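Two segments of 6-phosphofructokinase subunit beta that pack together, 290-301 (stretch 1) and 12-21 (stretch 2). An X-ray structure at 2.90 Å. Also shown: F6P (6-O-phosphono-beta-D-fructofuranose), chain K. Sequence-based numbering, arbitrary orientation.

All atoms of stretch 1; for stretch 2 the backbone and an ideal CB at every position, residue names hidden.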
# COMPACT_ATOMS: atom_id res chain seq x y z
N GLN B 290 24.01 22.13 -34.16
CA GLN B 290 22.87 21.51 -34.81
C GLN B 290 23.21 20.08 -35.21
O GLN B 290 22.32 19.26 -35.44
CB GLN B 290 22.48 22.32 -36.05
CG GLN B 290 22.12 23.77 -35.75
CD GLN B 290 21.94 24.60 -37.00
OE1 GLN B 290 20.91 24.52 -37.68
NE2 GLN B 290 22.96 25.40 -37.32
N ARG B 291 24.50 19.78 -35.27
CA ARG B 291 24.97 18.46 -35.65
C ARG B 291 25.25 17.56 -34.45
O ARG B 291 25.26 16.34 -34.57
CB ARG B 291 26.25 18.59 -36.49
CG ARG B 291 25.99 19.15 -37.87
CD ARG B 291 25.56 18.04 -38.82
NE ARG B 291 26.70 17.22 -39.19
CZ ARG B 291 27.71 17.66 -39.92
NH1 ARG B 291 27.70 18.92 -40.36
NH2 ARG B 291 28.74 16.87 -40.18
N GLY B 292 25.48 18.18 -33.30
CA GLY B 292 25.77 17.45 -32.08
C GLY B 292 24.56 17.01 -31.27
O GLY B 292 23.41 17.06 -31.74
N GLY B 293 24.82 16.60 -30.04
CA GLY B 293 23.74 16.14 -29.20
C GLY B 293 23.35 14.70 -29.46
O GLY B 293 23.67 14.13 -30.51
N THR B 294 22.66 14.10 -28.51
CA THR B 294 22.24 12.72 -28.60
C THR B 294 20.98 12.65 -29.47
O THR B 294 20.21 13.60 -29.55
CB THR B 294 21.92 12.19 -27.22
OG1 THR B 294 20.50 12.25 -27.01
CG2 THR B 294 22.59 13.06 -26.17
N ALA B 295 20.76 11.51 -30.11
CA ALA B 295 19.58 11.43 -30.94
C ALA B 295 18.28 11.57 -30.14
O ALA B 295 18.13 11.01 -29.05
CB ALA B 295 19.58 10.13 -31.71
N VAL B 296 17.35 12.36 -30.68
CA VAL B 296 16.03 12.57 -30.11
C VAL B 296 15.31 11.21 -30.23
O VAL B 296 15.64 10.43 -31.11
CB VAL B 296 15.29 13.68 -30.93
CG1 VAL B 296 13.75 13.55 -30.79
CG2 VAL B 296 15.78 15.04 -30.46
N ALA B 297 14.34 10.96 -29.36
CA ALA B 297 13.63 9.68 -29.39
C ALA B 297 13.20 9.28 -30.79
O ALA B 297 13.37 8.13 -31.19
CB ALA B 297 12.41 9.69 -28.42
N TYR B 298 12.63 10.22 -31.53
CA TYR B 298 12.19 9.89 -32.88
C TYR B 298 13.38 9.36 -33.69
O TYR B 298 13.27 8.31 -34.33
CB TYR B 298 11.59 11.12 -33.56
CG TYR B 298 11.04 10.82 -34.94
CD1 TYR B 298 9.79 10.23 -35.09
CD2 TYR B 298 11.79 11.09 -36.09
CE1 TYR B 298 9.29 9.90 -36.36
CE2 TYR B 298 11.30 10.76 -37.38
CZ TYR B 298 10.04 10.16 -37.50
OH TYR B 298 9.53 9.78 -38.72
N ASP B 299 14.51 10.06 -33.67
CA ASP B 299 15.64 9.59 -34.44
C ASP B 299 16.13 8.24 -33.97
O ASP B 299 16.35 7.35 -34.78
CB ASP B 299 16.80 10.59 -34.43
CG ASP B 299 16.60 11.70 -35.45
OD1 ASP B 299 16.08 11.43 -36.56
OD2 ASP B 299 16.99 12.84 -35.16
N ARG B 300 16.31 8.05 -32.67
CA ARG B 300 16.75 6.75 -32.20
C ARG B 300 15.82 5.68 -32.77
O ARG B 300 16.28 4.76 -33.45
CB ARG B 300 16.73 6.67 -30.68
CG ARG B 300 17.70 7.58 -30.02
CD ARG B 300 17.77 7.29 -28.54
NE ARG B 300 18.34 8.43 -27.83
CZ ARG B 300 18.76 8.42 -26.57
NH1 ARG B 300 18.68 7.31 -25.84
NH2 ARG B 300 19.26 9.51 -26.04
N ILE B 301 14.52 5.81 -32.51
CA ILE B 301 13.54 4.84 -32.98
C ILE B 301 13.53 4.66 -34.49
O ILE B 301 13.37 3.55 -35.01
CB ILE B 301 12.14 5.22 -32.50
CG1 ILE B 301 12.15 5.33 -30.97
CG2 ILE B 301 11.12 4.15 -32.94
CD1 ILE B 301 10.87 5.90 -30.36
N UNK B 12 30.12 10.70 -44.90
CA UNK B 12 29.53 12.02 -45.04
C UNK B 12 29.37 12.67 -43.69
O UNK B 12 29.90 12.17 -42.69
CB UNK B 12 28.18 11.94 -45.75
N UNK B 13 28.64 13.78 -43.67
CA UNK B 13 28.43 14.51 -42.43
C UNK B 13 27.68 13.66 -41.45
O UNK B 13 26.63 13.12 -41.80
CB UNK B 13 27.68 15.82 -42.68
N UNK B 14 28.21 13.54 -40.25
CA UNK B 14 27.58 12.73 -39.20
C UNK B 14 26.27 13.39 -38.83
O UNK B 14 26.08 14.59 -39.05
CB UNK B 14 28.49 12.58 -37.98
N UNK B 15 25.35 12.60 -38.28
CA UNK B 15 24.06 13.11 -37.85
C UNK B 15 23.62 12.31 -36.63
O UNK B 15 23.89 11.12 -36.51
CB UNK B 15 23.02 13.03 -38.97
N UNK B 16 22.95 12.97 -35.69
CA UNK B 16 22.49 12.31 -34.48
C UNK B 16 21.61 11.14 -34.86
O UNK B 16 20.63 11.30 -35.59
CB UNK B 16 21.74 13.28 -33.57
N UNK B 17 21.97 9.95 -34.37
CA UNK B 17 21.17 8.78 -34.66
C UNK B 17 21.92 7.74 -35.46
O UNK B 17 21.42 6.63 -35.64
CB UNK B 17 19.90 9.19 -35.41
N UNK B 18 23.11 8.07 -35.94
CA UNK B 18 23.87 7.09 -36.70
C UNK B 18 24.23 5.93 -35.79
O UNK B 18 24.19 4.77 -36.21
CB UNK B 18 25.13 7.72 -37.31
N UNK B 19 24.58 6.24 -34.54
CA UNK B 19 24.94 5.22 -33.56
C UNK B 19 23.78 4.26 -33.32
O UNK B 19 23.99 3.06 -33.18
CB UNK B 19 25.37 5.87 -32.24
N UNK B 20 22.57 4.79 -33.26
CA UNK B 20 21.42 3.92 -33.07
C UNK B 20 21.33 3.05 -34.31
O UNK B 20 20.96 1.88 -34.21
CB UNK B 20 20.13 4.71 -32.84
N UNK B 21 21.69 3.62 -35.46
CA UNK B 21 21.65 2.88 -36.73
C UNK B 21 22.70 1.77 -36.70
O UNK B 21 22.40 0.58 -36.89
CB UNK B 21 21.89 3.81 -37.92
O1 F6P K . 25.71 17.48 -44.23
C1 F6P K . 25.04 18.72 -44.47
C2 F6P K . 25.55 19.78 -43.50
O2 F6P K . 25.31 19.42 -42.15
C3 F6P K . 24.90 21.14 -43.74
O3 F6P K . 23.70 21.31 -42.98
C4 F6P K . 26.07 22.10 -43.38
O4 F6P K . 25.94 23.39 -44.00
C5 F6P K . 27.31 21.28 -43.87
O5 F6P K . 26.94 19.92 -43.63
C6 F6P K . 28.55 21.49 -43.03
O6 F6P K . 29.55 20.66 -43.62
P F6P K . 30.90 20.72 -42.75
O1P F6P K . 30.61 20.17 -41.41
O2P F6P K . 32.02 19.81 -43.45
O3P F6P K . 31.41 22.26 -42.59

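Position 12 has an ideal CB with nothing of stretch 1 within 5.5 Å, so the partner sets no limit here. The backbone does: a phi of 84° is comfortable for glycine and costly for most other residues. The residue is Gly12.

At position 13 the CA-to-CB bond points toward stretch 1, straight at the guanidinium of Arg291. The ideal CB would lie 2.9 Å from Arg291 NH2, a clash, although phi and psi of -64° and 128° are open to any residue. It is the neighbour, then, that asks for the smallest residue. Gly13 meets the demand, and its CA packs 3.3 Å from Arg291 NH2.

Position 14 points sideways, its ideal CB 4.8 Å from Arg291 NH2. A positive charge within reach of a short side chain invites an acid, with aspartate better scaled than glutamate; asparagine or serine could offer a neutral acceptor. The residue is Asp14. Its chi1 of 67° (p) brings the carboxylate nearer, and OD1 accepts a hydrogen bond from Arg291 NH2 at 2.9 Å, which is also a salt bridge. A weak bond from Arg291 NE to Asp14 OD1 spans 3.2 Å. The backbone joins in whatever the side chain: Arg291 NE donates to Asp14 O at 2.7 Å, at the edge of the guanidinium. The same arginine makes a weak hydrogen bond from NH1 to O1P of the fructose 6-phosphate, 3.3 Å away, so one side chain ties this loop to the sugar phosphate.

Position 15 points sideways into space that stretch 1 leaves empty, and many residues would pass. It is Ala15, whose carbonyl O accepts a bond from the N of residue 18 at 3.2 Å, closing a type II turn.

Position 16 points toward stretch 1, where the ideal CB lies 3.7 Å from Gly293 O and 3.9 Å from Ala295 CA. A compact apolar side chain suits this shallow surface, and a phi of -57° at the second place of a type II turn admits proline particularly well. Pro16 lays its ring along the loop: CG is 3.3 Å from Arg291 O and 3.6 Å from Gly292 O, while CB sits 4.4 Å from Ala295 CB.

Position 17 also points toward stretch 1, but a CB would come 3.5 Å from Asp299 CB and jam against the preceding carbonyl O. With a phi of 117°, glycine is called for. Gly17 caps the following helix, and its N approaches Ala295 CB to 3.6 Å.

Positions 18 and 19 meet nothing of stretch 1, leaving the choice wide. Met18 points away, its SD accepting a weak bond from Ala15 N at 3.5 Å; Asn19 lies out of reach.

Position 20 points toward stretch 1, its ideal CB 3.9 Å from Arg300 O. A small residue such as alanine, serine or glycine fits. Ser20 places OG 3.7 Å from Arg300 CG, a packing contact.

Position 21 points sideways and is unconstrained by stretch 1; it is Asn21.

Stretch 2, residues 12-21: GGDAPGMNSN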
# COMPACT_ATOMS: atom_id res chain seq x y z
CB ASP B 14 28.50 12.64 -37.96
CG ASP B 14 28.67 13.98 -37.23
OD1 ASP B 14 28.65 15.04 -37.89
OD2 ASP B 14 28.85 13.98 -36.00
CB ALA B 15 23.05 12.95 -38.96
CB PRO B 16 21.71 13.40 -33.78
CG PRO B 16 22.44 14.61 -34.18
CD PRO B 16 22.59 14.39 -35.66
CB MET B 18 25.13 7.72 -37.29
CG MET B 18 24.82 8.82 -38.28
SD MET B 18 26.24 9.38 -39.24
CE MET B 18 25.60 9.15 -40.85
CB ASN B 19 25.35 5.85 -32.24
CG ASN B 19 26.75 6.41 -32.26
OD1 ASN B 19 27.65 5.80 -32.83
ND2 ASN B 19 26.95 7.55 -31.62
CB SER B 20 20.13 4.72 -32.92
OG SER B 20 20.19 5.50 -31.74
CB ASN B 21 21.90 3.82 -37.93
CG ASN B 21 21.40 3.24 -39.24
OD1 ASN B 21 20.22 2.88 -39.37
ND2 ASN B 21 22.29 3.13 -40.23
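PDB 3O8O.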